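Local atomic coordinates of PKS_KS domain-containing protein (Photorhabdus luminescens subsp. laumondii, PDB entry 6SMO), a protein that probably catalyses carbon-chain elongation as a thiolase-fold 3-oxoacyl-[acyl-carrier-protein] synthase, and here holds a poly-oxo dodecanal in its pocket. Residues A38-G41 with E46-N49; G69-A74 with L236-L241; C249-E254 with Q338-E343; C383-I386 with Y390-P393. One frame throughout, in Å; residues are numbered along the deposited sequence.

Contact 1 (A38-G41 with E46-N49); sequences APTG and EFWN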
loop_
_atom_site.group_PDB
_atom_site.type_symbol
_atom_site.label_atom_id
_atom_site.label_comp_id
_atom_site.label_asym_id
_atom_site.label_seq_id
_atom_site.Cartn_x
_atom_site.Cartn_y
_atom_site.Cartn_z
ATOM N N ALA B 38 -7.630 19.329 4.679
ATOM C CA ALA B 38 -8.790 18.739 3.969
ATOM C C ALA B 38 -9.496 19.805 3.134
ATOM O O ALA B 38 -9.357 20.997 3.402
ATOM C CB ALA B 38 -9.732 18.108 4.964
ATOM N N PRO B 39 -10.259 19.407 2.088
ATOM C CA PRO B 39 -11.057 20.351 1.302
ATOM C C PRO B 39 -12.147 21.066 2.117
ATOM O O PRO B 39 -12.510 22.167 1.749
ATOM C CB PRO B 39 -11.704 19.474 0.216
ATOM C CG PRO B 39 -10.814 18.254 0.145
ATOM C CD PRO B 39 -10.361 18.034 1.572
ATOM N N THR B 40 -12.643 20.424 3.182
ATOM C CA THR B 40 -13.663 20.979 4.114
ATOM C C THR B 40 -13.028 22.064 4.993
ATOM O O THR B 40 -13.744 23.021 5.339
ATOM C CB THR B 40 -14.310 19.877 4.963
ATOM O OG1 THR B 40 -13.286 19.002 5.433
ATOM C CG2 THR B 40 -15.347 19.084 4.198
ATOM N N GLY B 41 -11.745 21.921 5.341
ATOM C CA GLY B 41 -10.996 22.930 6.116
ATOM C C GLY B 41 -9.557 22.517 6.375
ATOM O O GLY B 41 -9.309 21.307 6.546
ATOM N N GLU B 46 -11.040 24.987 11.780
ATOM C CA GLU B 46 -11.755 25.270 10.503
ATOM C C GLU B 46 -12.393 23.978 9.976
ATOM O O GLU B 46 -13.556 24.038 9.531
ATOM C CB GLU B 46 -10.800 25.869 9.467
ATOM C CG GLU B 46 -11.508 26.465 8.263
ATOM C CD GLU B 46 -10.594 26.836 7.107
ATOM O OE1 GLU B 46 -10.965 26.551 5.950
ATOM O OE2 GLU B 46 -9.517 27.413 7.364
ATOM N N PHE B 47 -11.656 22.862 10.028
ATOM C CA PHE B 47 -12.085 21.521 9.548
ATOM C C PHE B 47 -13.385 21.103 10.247
ATOM O O PHE B 47 -14.321 20.674 9.545
ATOM C CB PHE B 47 -10.982 20.483 9.778
ATOM C CG PHE B 47 -11.373 19.060 9.463
ATOM C CD1 PHE B 47 -11.533 18.643 8.150
ATOM C CD2 PHE B 47 -11.578 18.137 10.477
ATOM C CE1 PHE B 47 -11.889 17.336 7.860
ATOM C CE2 PHE B 47 -11.934 16.829 10.185
ATOM C CZ PHE B 47 -12.089 16.431 8.877
ATOM N N TRP B 48 -13.436 21.225 11.579
ATOM C CA TRP B 48 -14.580 20.771 12.420
ATOM C C TRP B 48 -15.830 21.607 12.117
ATOM O O TRP B 48 -16.897 21.001 11.893
ATOM C CB TRP B 48 -14.238 20.825 13.914
ATOM C CG TRP B 48 -15.424 20.531 14.778
ATOM C CD1 TRP B 48 -16.127 21.413 15.547
ATOM C CD2 TRP B 48 -16.093 19.263 14.912
ATOM N NE1 TRP B 48 -17.168 20.778 16.169
ATOM C CE2 TRP B 48 -17.173 19.459 15.799
ATOM C CE3 TRP B 48 -15.878 17.986 14.382
ATOM C CZ2 TRP B 48 -18.031 18.421 16.164
ATOM C CZ3 TRP B 48 -16.726 16.962 14.744
ATOM C CH2 TRP B 48 -17.787 17.178 15.624
ATOM N N ASN B 49 -15.697 22.938 12.135
ATOM C CA ASN B 49 -16.813 23.909 11.965
ATOM C C ASN B 49 -17.598 23.586 10.687
ATOM O O ASN B 49 -18.841 23.599 10.746
ATOM C CB ASN B 49 -16.310 25.356 11.934
ATOM C CG ASN B 49 -15.826 25.850 13.283
ATOM O OD1 ASN B 49 -16.284 25.385 14.323
ATOM N ND2 ASN B 49 -14.903 26.796 13.273
#

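Contact 2 (G69-A74 with L236-L241); sequences GFKSGA and LSSREL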
loop_
_atom_site.group_PDB
_atom_site.type_symbol
_atom_site.label_atom_id
_atom_site.label_comp_id
_atom_site.label_asym_id
_atom_site.label_seq_id
_atom_site.Cartn_x
_atom_site.Cartn_y
_atom_site.Cartn_z
ATOM N N GLY B 69 -11.027 15.430 -21.665
ATOM C CA GLY B 69 -12.328 14.848 -22.052
ATOM C C GLY B 69 -12.805 13.805 -21.057
ATOM O O GLY B 69 -13.201 12.708 -21.500
ATOM N N PHE B 70 -12.765 14.133 -19.760
ATOM C CA PHE B 70 -13.331 13.319 -18.652
ATOM C C PHE B 70 -14.798 13.714 -18.441
ATOM O O PHE B 70 -15.126 14.907 -18.590
ATOM C CB PHE B 70 -12.540 13.514 -17.354
ATOM C CG PHE B 70 -11.057 13.243 -17.438
ATOM C CD1 PHE B 70 -10.564 12.140 -18.120
ATOM C CD2 PHE B 70 -10.153 14.078 -16.799
ATOM C CE1 PHE B 70 -9.200 11.894 -18.181
ATOM C CE2 PHE B 70 -8.789 13.829 -16.859
ATOM C CZ PHE B 70 -8.316 12.738 -17.550
ATOM N N LYS B 71 -15.646 12.739 -18.097
ATOM C CA LYS B 71 -17.096 12.933 -17.820
ATOM C C LYS B 71 -17.281 13.556 -16.430
ATOM O O LYS B 71 -18.346 14.160 -16.197
ATOM C CB LYS B 71 -17.843 11.601 -17.943
ATOM C CG LYS B 71 -17.873 11.013 -19.348
ATOM C CD LYS B 71 -18.345 9.575 -19.405
ATOM C CE LYS B 71 -19.846 9.431 -19.270
ATOM N NZ LYS B 71 -20.252 8.009 -19.173
ATOM N N SER B 72 -16.285 13.416 -15.547
ATOM C CA SER B 72 -16.267 13.990 -14.173
ATOM C C SER B 72 -16.102 15.513 -14.243
ATOM O O SER B 72 -15.325 15.984 -15.098
ATOM C CB SER B 72 -15.176 13.362 -13.342
ATOM O OG SER B 72 -15.165 13.896 -12.027
ATOM N N GLY B 73 -16.809 16.243 -13.372
ATOM C CA GLY B 73 -16.729 17.712 -13.246
ATOM C C GLY B 73 -16.786 18.168 -11.795
ATOM O O GLY B 73 -17.285 19.284 -11.554
ATOM N N ALA B 74 -16.293 17.340 -10.866
ATOM C CA ALA B 74 -16.248 17.610 -9.410
ATOM C C ALA B 74 -14.958 17.032 -8.814
ATOM O O ALA B 74 -14.599 15.895 -9.180
ATOM C CB ALA B 74 -17.467 17.022 -8.743
ATOM N N LEU B 236 -15.347 6.829 -10.973
ATOM C CA LEU B 236 -15.699 8.252 -10.703
ATOM C C LEU B 236 -17.160 8.507 -11.088
ATOM O O LEU B 236 -17.665 7.822 -12.001
ATOM C CB LEU B 236 -14.757 9.177 -11.484
ATOM C CG LEU B 236 -13.784 10.003 -10.643
ATOM C CD1 LEU B 236 -12.905 9.114 -9.779
ATOM C CD2 LEU B 236 -12.924 10.889 -11.532
ATOM N N SER B 237 -17.804 9.465 -10.410
ATOM C CA SER B 237 -19.176 9.957 -10.704
ATOM C C SER B 237 -19.179 10.652 -12.071
ATOM O O SER B 237 -18.346 11.559 -12.267
ATOM C CB SER B 237 -19.663 10.883 -9.618
ATOM O OG SER B 237 -21.027 11.224 -9.815
ATOM N N SER B 238 -20.073 10.232 -12.974
ATOM C CA SER B 238 -20.118 10.671 -14.395
ATOM C C SER B 238 -21.529 11.114 -14.817
ATOM O O SER B 238 -21.696 11.433 -16.011
ATOM C CB SER B 238 -19.609 9.573 -15.293
ATOM O OG SER B 238 -20.412 8.410 -15.174
ATOM N N ARG B 239 -22.499 11.154 -13.895
ATOM C CA ARG B 239 -23.907 11.529 -14.208
ATOM C C ARG B 239 -24.007 13.056 -14.309
ATOM O O ARG B 239 -23.321 13.749 -13.529
ATOM C CB ARG B 239 -24.884 10.940 -13.180
ATOM C CG ARG B 239 -24.842 11.573 -11.795
ATOM C CD ARG B 239 -25.925 10.998 -10.897
ATOM N NE ARG B 239 -26.172 11.800 -9.706
ATOM C CZ ARG B 239 -25.489 11.723 -8.564
ATOM N NH1 ARG B 239 -24.478 10.878 -8.434
ATOM N NH2 ARG B 239 -25.816 12.506 -7.550
ATOM N N GLU B 240 -24.819 13.550 -15.251
ATOM C CA GLU B 240 -25.066 14.999 -15.482
ATOM C C GLU B 240 -25.845 15.563 -14.288
ATOM O O GLU B 240 -26.847 14.936 -13.890
ATOM C CB GLU B 240 -25.825 15.219 -16.794
ATOM C CG GLU B 240 -24.971 15.010 -18.035
ATOM C CD GLU B 240 -23.907 16.071 -18.274
ATOM O OE1 GLU B 240 -24.196 17.264 -18.049
ATOM O OE2 GLU B 240 -22.790 15.700 -18.685
ATOM N N LEU B 241 -25.392 16.698 -13.745
ATOM C CA LEU B 241 -25.941 17.327 -12.513
ATOM C C LEU B 241 -25.937 18.854 -12.654
ATOM O O LEU B 241 -25.018 19.389 -13.308
ATOM C CB LEU B 241 -25.088 16.894 -11.317
ATOM C CG LEU B 241 -25.386 15.504 -10.760
ATOM C CD1 LEU B 241 -24.206 14.981 -9.955
ATOM C CD2 LEU B 241 -26.649 15.520 -9.911
#

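Contact 3 (C249-E254 with Q338-E343); sequences CPFSLE and QNDINE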
loop_
_atom_site.group_PDB
_atom_site.type_symbol
_atom_site.label_atom_id
_atom_site.label_comp_id
_atom_site.label_asym_id
_atom_site.label_seq_id
_atom_site.Cartn_x
_atom_site.Cartn_y
_atom_site.Cartn_z
ATOM N N CYS B 249 -22.801 11.382 -3.008
ATOM C CA CYS B 249 -24.025 11.161 -2.190
ATOM C C CYS B 249 -24.037 9.727 -1.662
ATOM O O CYS B 249 -24.705 8.862 -2.225
ATOM C CB CYS B 249 -25.282 11.448 -3.005
ATOM S SG CYS B 249 -25.293 10.650 -4.631
ATOM N N PRO B 250 -23.282 9.429 -0.579
ATOM C CA PRO B 250 -23.226 8.081 -0.010
ATOM C C PRO B 250 -24.583 7.557 0.489
ATOM O O PRO B 250 -25.293 8.302 1.143
ATOM C CB PRO B 250 -22.259 8.218 1.180
ATOM C CG PRO B 250 -21.447 9.456 0.866
ATOM C CD PRO B 250 -22.407 10.370 0.135
ATOM N N PHE B 251 -24.898 6.300 0.149
ATOM C CA PHE B 251 -26.098 5.530 0.584
ATOM C C PHE B 251 -27.365 6.038 -0.120
ATOM O O PHE B 251 -28.460 5.539 0.212
ATOM C CB PHE B 251 -26.252 5.573 2.108
ATOM C CG PHE B 251 -25.010 5.194 2.873
ATOM C CD1 PHE B 251 -24.555 3.883 2.883
ATOM C CD2 PHE B 251 -24.290 6.146 3.581
ATOM C CE1 PHE B 251 -23.411 3.534 3.584
ATOM C CE2 PHE B 251 -23.147 5.795 4.282
ATOM C CZ PHE B 251 -22.709 4.490 4.282
ATOM N N SER B 252 -27.228 6.971 -1.070
ATOM C CA SER B 252 -28.338 7.512 -1.897
ATOM C C SER B 252 -28.531 6.623 -3.131
ATOM O O SER B 252 -27.543 6.007 -3.576
ATOM C CB SER B 252 -28.085 8.944 -2.292
ATOM O OG SER B 252 -27.996 9.778 -1.148
ATOM N N LEU B 253 -29.757 6.578 -3.660
ATOM C CA LEU B 253 -30.150 5.738 -4.825
ATOM C C LEU B 253 -29.541 6.307 -6.116
ATOM O O LEU B 253 -29.433 5.543 -7.095
ATOM C CB LEU B 253 -31.681 5.687 -4.895
ATOM C CG LEU B 253 -32.289 4.762 -5.952
ATOM C CD1 LEU B 253 -31.693 3.363 -5.885
ATOM C CD2 LEU B 253 -33.801 4.696 -5.799
ATOM N N GLU B 254 -29.144 7.587 -6.113
ATOM C CA GLU B 254 -28.628 8.320 -7.304
ATOM C C GLU B 254 -27.128 8.063 -7.515
ATOM O O GLU B 254 -26.653 8.333 -8.635
ATOM C CB GLU B 254 -28.864 9.827 -7.161
ATOM C CG GLU B 254 -30.311 10.247 -7.355
ATOM C CD GLU B 254 -31.184 10.189 -6.113
ATOM O OE1 GLU B 254 -30.767 9.559 -5.119
ATOM O OE2 GLU B 254 -32.280 10.781 -6.141
ATOM N N GLN B 338 -21.355 -0.351 -5.313
ATOM C CA GLN B 338 -20.922 -1.658 -4.745
ATOM C C GLN B 338 -20.391 -1.496 -3.313
ATOM O O GLN B 338 -20.557 -2.450 -2.527
ATOM C CB GLN B 338 -19.860 -2.298 -5.643
ATOM C CG GLN B 338 -20.382 -2.670 -7.024
ATOM C CD GLN B 338 -19.402 -3.511 -7.805
ATOM O OE1 GLN B 338 -18.909 -3.110 -8.857
ATOM N NE2 GLN B 338 -19.108 -4.694 -7.290
ATOM N N ASN B 339 -19.773 -0.357 -2.984
ATOM C CA ASN B 339 -19.124 -0.115 -1.665
ATOM C C ASN B 339 -20.186 0.074 -0.574
ATOM O O ASN B 339 -20.045 -0.547 0.496
ATOM C CB ASN B 339 -18.191 1.099 -1.686
ATOM C CG ASN B 339 -17.544 1.363 -0.343
ATOM O OD1 ASN B 339 -17.945 2.277 0.375
ATOM N ND2 ASN B 339 -16.557 0.558 0.016
ATOM N N ASP B 340 -21.189 0.919 -0.828
ATOM C CA ASP B 340 -22.186 1.366 0.183
ATOM C C ASP B 340 -23.109 0.201 0.561
ATOM O O ASP B 340 -23.477 0.112 1.749
ATOM C CB ASP B 340 -22.982 2.573 -0.321
ATOM C CG ASP B 340 -22.145 3.825 -0.528
ATOM O OD1 ASP B 340 -20.903 3.733 -0.428
ATOM O OD2 ASP B 340 -22.744 4.886 -0.788
ATOM N N ILE B 341 -23.476 -0.644 -0.409
ATOM C CA ILE B 341 -24.301 -1.871 -0.182
ATOM C C ILE B 341 -23.461 -2.893 0.598
ATOM O O ILE B 341 -24.030 -3.567 1.481
ATOM C CB ILE B 341 -24.855 -2.441 -1.508
ATOM C CG1 ILE B 341 -25.912 -3.521 -1.257
ATOM C CG2 ILE B 341 -23.741 -2.951 -2.416
ATOM C CD1 ILE B 341 -26.790 -3.820 -2.454
ATOM N N ASN B 342 -22.159 -2.982 0.296
ATOM C CA ASN B 342 -21.195 -3.932 0.918
ATOM C C ASN B 342 -21.097 -3.650 2.422
ATOM O O ASN B 342 -21.161 -4.618 3.206
ATOM C CB ASN B 342 -19.823 -3.866 0.237
ATOM C CG ASN B 342 -18.766 -4.710 0.917
ATOM O OD1 ASN B 342 -18.179 -4.297 1.915
ATOM N ND2 ASN B 342 -18.496 -5.885 0.371
ATOM N N GLU B 343 -20.947 -2.376 2.799
ATOM C CA GLU B 343 -20.758 -1.927 4.206
ATOM C C GLU B 343 -22.067 -2.078 4.991
ATOM O O GLU B 343 -22.000 -2.499 6.162
ATOM C CB GLU B 343 -20.270 -0.477 4.248
ATOM C CG GLU B 343 -18.822 -0.318 3.829
ATOM C CD GLU B 343 -18.244 1.057 4.113
ATOM O OE1 GLU B 343 -18.683 2.027 3.463
ATOM O OE2 GLU B 343 -17.369 1.157 4.994
#

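Contact 4 (C383-I386 with Y390-P393); sequences CLEI and YVHP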
loop_
_atom_site.group_PDB
_atom_site.type_symbol
_atom_site.label_atom_id
_atom_site.label_comp_id
_atom_site.label_asym_id
_atom_site.label_seq_id
_atom_site.Cartn_x
_atom_site.Cartn_y
_atom_site.Cartn_z
ATOM N N CYS B 383 -12.079 11.356 15.926
ATOM C CA CYS B 383 -11.484 11.757 17.232
ATOM C C CYS B 383 -12.186 13.015 17.759
ATOM O O CYS B 383 -12.471 13.060 18.971
ATOM C CB CYS B 383 -9.982 11.984 17.108
ATOM S SG CYS B 383 -9.060 10.459 16.770
ATOM N N LEU B 384 -12.467 13.984 16.878
ATOM C CA LEU B 384 -13.180 15.249 17.209
ATOM C C LEU B 384 -14.639 14.947 17.576
ATOM O O LEU B 384 -15.162 15.614 18.492
ATOM C CB LEU B 384 -13.099 16.204 16.013
ATOM C CG LEU B 384 -11.713 16.776 15.718
ATOM C CD1 LEU B 384 -11.654 17.368 14.319
ATOM C CD2 LEU B 384 -11.322 17.817 16.757
ATOM N N GLU B 385 -15.266 13.988 16.885
ATOM C CA GLU B 385 -16.681 13.574 17.104
ATOM C C GLU B 385 -16.844 13.004 18.520
ATOM O O GLU B 385 -17.815 13.390 19.198
ATOM C CB GLU B 385 -17.119 12.548 16.057
ATOM C CG GLU B 385 -17.550 13.166 14.740
ATOM C CD GLU B 385 -17.919 12.153 13.671
ATOM O OE1 GLU B 385 -17.066 11.308 13.342
ATOM O OE2 GLU B 385 -19.062 12.202 13.177
ATOM N N ILE B 386 -15.932 12.118 18.938
ATOM C CA ILE B 386 -15.950 11.451 20.277
ATOM C C ILE B 386 -15.693 12.505 21.362
ATOM O O ILE B 386 -16.398 12.471 22.391
ATOM C CB ILE B 386 -14.931 10.293 20.334
ATOM C CG1 ILE B 386 -15.351 9.138 19.419
ATOM C CG2 ILE B 386 -14.714 9.824 21.767
ATOM C CD1 ILE B 386 -14.247 8.151 19.119
ATOM N N TYR B 390 -20.524 14.846 19.314
ATOM C CA TYR B 390 -21.332 15.272 18.142
ATOM C C TYR B 390 -21.041 14.326 16.974
ATOM O O TYR B 390 -19.919 13.788 16.901
ATOM C CB TYR B 390 -21.027 16.726 17.769
ATOM C CG TYR B 390 -21.944 17.309 16.723
ATOM C CD1 TYR B 390 -23.128 17.936 17.081
ATOM C CD2 TYR B 390 -21.635 17.231 15.375
ATOM C CE1 TYR B 390 -23.979 18.473 16.128
ATOM C CE2 TYR B 390 -22.476 17.762 14.408
ATOM C CZ TYR B 390 -23.652 18.386 14.786
ATOM O OH TYR B 390 -24.484 18.913 13.840
ATOM N N VAL B 391 -22.027 14.135 16.094
ATOM C CA VAL B 391 -21.933 13.255 14.892
ATOM C C VAL B 391 -22.254 14.097 13.652
ATOM O O VAL B 391 -23.381 14.625 13.575
ATOM C CB VAL B 391 -22.873 12.040 15.021
ATOM C CG1 VAL B 391 -22.889 11.202 13.754
ATOM C CG2 VAL B 391 -22.514 11.177 16.219
ATOM N N HIS B 392 -21.295 14.221 12.725
ATOM C CA HIS B 392 -21.450 14.969 11.449
ATOM C C HIS B 392 -22.394 14.194 10.533
ATOM O O HIS B 392 -22.428 12.965 10.576
ATOM C CB HIS B 392 -20.087 15.268 10.801
ATOM C CG HIS B 392 -19.400 14.087 10.198
ATOM N ND1 HIS B 392 -19.868 13.454 9.061
ATOM C CD2 HIS B 392 -18.264 13.443 10.546
ATOM C CE1 HIS B 392 -19.064 12.458 8.750
ATOM N NE2 HIS B 392 -18.072 12.430 9.646
ATOM N N PRO B 393 -23.196 14.883 9.689
ATOM C CA PRO B 393 -24.150 14.210 8.808
ATOM C C PRO B 393 -23.542 13.745 7.478
ATOM O O PRO B 393 -22.486 14.229 7.112
ATOM C CB PRO B 393 -25.179 15.317 8.551
ATOM C CG PRO B 393 -24.351 16.587 8.540
ATOM C CD PRO B 393 -23.238 16.347 9.543
#

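Contact 1 (A38-G41 with E46-N49)
Phe-47 sets its ring atoms CD1 and CE1 against Ala-38 and Thr-40 in the curl of 38-41. Ala-38 CB lies 3.7 Å from Phe-47 CE1, and Thr-40 OG1 is 3.3 Å from Phe-47 CD1, both at an oblique slant to the ring. Phe-47 has its CG anti to the backbone N (chi1 174°), which carries the ring to the curl; its CB sits 3.7 Å from Gly-41 O. Glu-46 stretches its chain past the same glycine, and OE1 ends 3.6 Å from Gly-41 CA. With no side chain on Gly-41, the two backbones approach to 3.9 Å between Gly-41 CA and Phe-47 CA. The curl is closed by its own bond from Ala-38 N to Gly-41 O (3.2 Å), and a weak bond runs back from Gly-41 N to Ala-38 O. Further out, Phe-47 packs on Ile-377, Ala-381 and Leu-384 of helix 372-388, while Thr-40 touches Met-366 and Thr-367. No hydrogen bond joins the two segments, so the loop after strand 29-37 meets helix 44-53 through van der Waals packing of a buried aromatic ring.

Contact 2 (G69-A74 with L236-L241)
Lys-71 and Ser-238 meet through their aliphatic roots, Lys-71 CB to Ser-238 CB at 3.8 Å, in a contact between two irregular loops that is almost wholly van der Waals in kind. The lysine chain then bends at chi3 (77°), which keeps CE beside the same serine carbon, 4.0 Å from Ser-238 CB. Ser-72 meets Leu-236: Leu-236 CD2 is 3.8 Å from Ser-72 OG and touches the adjoining CB as well. That leucine also packs on Ile-227 and Phe-230 of helix 224-233, and its side chain is about 8 Å from the bound poly-oxo ligand. Between the backbones, the nearest CA atoms are those of Ser-72 and Ser-238, 5.1 Å apart.

Several polar groups are held by residues outside the two segments. Ser-237 O is an acceptor lying 3.7 Å from Ser-72 CA, a contact with carbon, while Ser-237 OG bonds to Asp-256. Asp-256 also receives the backbone N of Ser-238 and forms a salt bridge with Arg-239, so one carboxylate organises three successive residues of 236-241. On the other segment, Glu-231 accepts the N of Lys-71 and, weakly, that of Ser-72. A neighbouring subunit, the Ketoacyl_synth_N domain-containing protein, packs its Leu-117 on Phe-70.

Each loop is thus bonded to an acid outside the pair, Glu-231 or Asp-256, and the two meet by van der Waals packing: CB on CB, a serine side chain on a leucine methyl, and a CA on a carbonyl oxygen, with no hydrogen bond tying one directly to the other.

Contact 3 (C249-E254 with Q338-E343)
Pro-250 and Phe-251 bring the bend of a type II turn against Asp-340 on helix 337-350. The turn starts at Cys-249, whose N bonds to Ser-335 OG. Next comes Pro-250, which offers carbon alone: its CA is 3.3 Å from Asp-340 OD2, and its CB touches the same oxygen more loosely.

Phe-251 carries the contact. It takes the positive-phi corner of the turn (phi 73°), and its backbone N donates to Asp-340 OD2 at 2.7 Å, with an N-H...O angle of 152°. The amide reaches that oxygen on its anti side, tilted out of the carboxylate plane. Side chain and carboxylate meet as well: OD2 stands over one face of the ring, displaced toward the rim, while Phe-251 CD1 packs on Asp-340 CB at 3.8 Å. With CG set beside the backbone N (chi1 -51°), the ring reaches Asp-340, its CE1 3.9 Å from Asp-340 O, and the two side chains cross at about a right angle. Ser-252 closes the turn with a weak bond from its N to Cys-249 O. Arg-255 makes a long, weak ion pair with Asp-340 OD2, and its positive charge may favour the ionised acid.

Beyond the two segments, Tyr-408 stacks on the Phe-251 ring, and helix 337-350 rests through Asn-339 and Glu-343 on strand 420-427, so the turn lies on the side of a helix that itself flanks the main sheet.

Contact 4 (C383-I386 with Y390-P393)
Glu-385 points its carboxylate at His-392 across a tight helix-to-strand turn in the thiolase fold, where helix 372-388 gives way to the short strand 390-391. The carboxylate and imidazole planes are nearly parallel, 14° apart, yet the side chains are slanted against each other, so that Glu-385 OE2 comes obliquely to the ring, 3.0 Å from His-392 CD2. The imidazole is carried there by a chi1 of 72°, which places CG between the backbone N and the carbonyl carbon and folds the ring back toward the helix. The backbone shares the same oxygen: His-392 N donates to Glu-385 OE2 (3.0 Å), meeting the anti side. Glu-385 also holds the strand's start through its main chain, its O taking the N of Tyr-390 at 3.1 Å and 147°. Its CB and CG pack near Tyr-390 O, while the phenol leads away to stack on His-52. Asn-361 bonds to both Glu-385 OE2 and His-392 O, joining the acid to the loop residue just after the strand, and Val-391 pairs with Cys-414 of strand 414-415. The imidazole also turns to its own chain: His-392 ND1 makes a weak but nearly straight bond, 3.4 Å, to Pro-393 O.

How the contacts relate
Contacts 1 and 4 share one region of the core: helix 44-53 and helix 372-388 pack together, with Trp-48 reaching Leu-384, Glu-385 and Tyr-390, while Phe-47 of contact 1 meets Leu-384. Contact 2 lies farther out, its centre about 22 Å from the centre of the chain, and touches a neighbouring subunit; contact 3 is intermediate in depth but wholly buried. These two are joined by Arg-239, which packs on Cys-249 and the backbone of Glu-254. Chemistry divides them differently: 1 and 2 have no hydrogen bond between their segments, whereas 3 and 4 each turn a buried helix carboxylate to one backbone N-H, of an earlier turn in 3 and of the segment after the helix in 4.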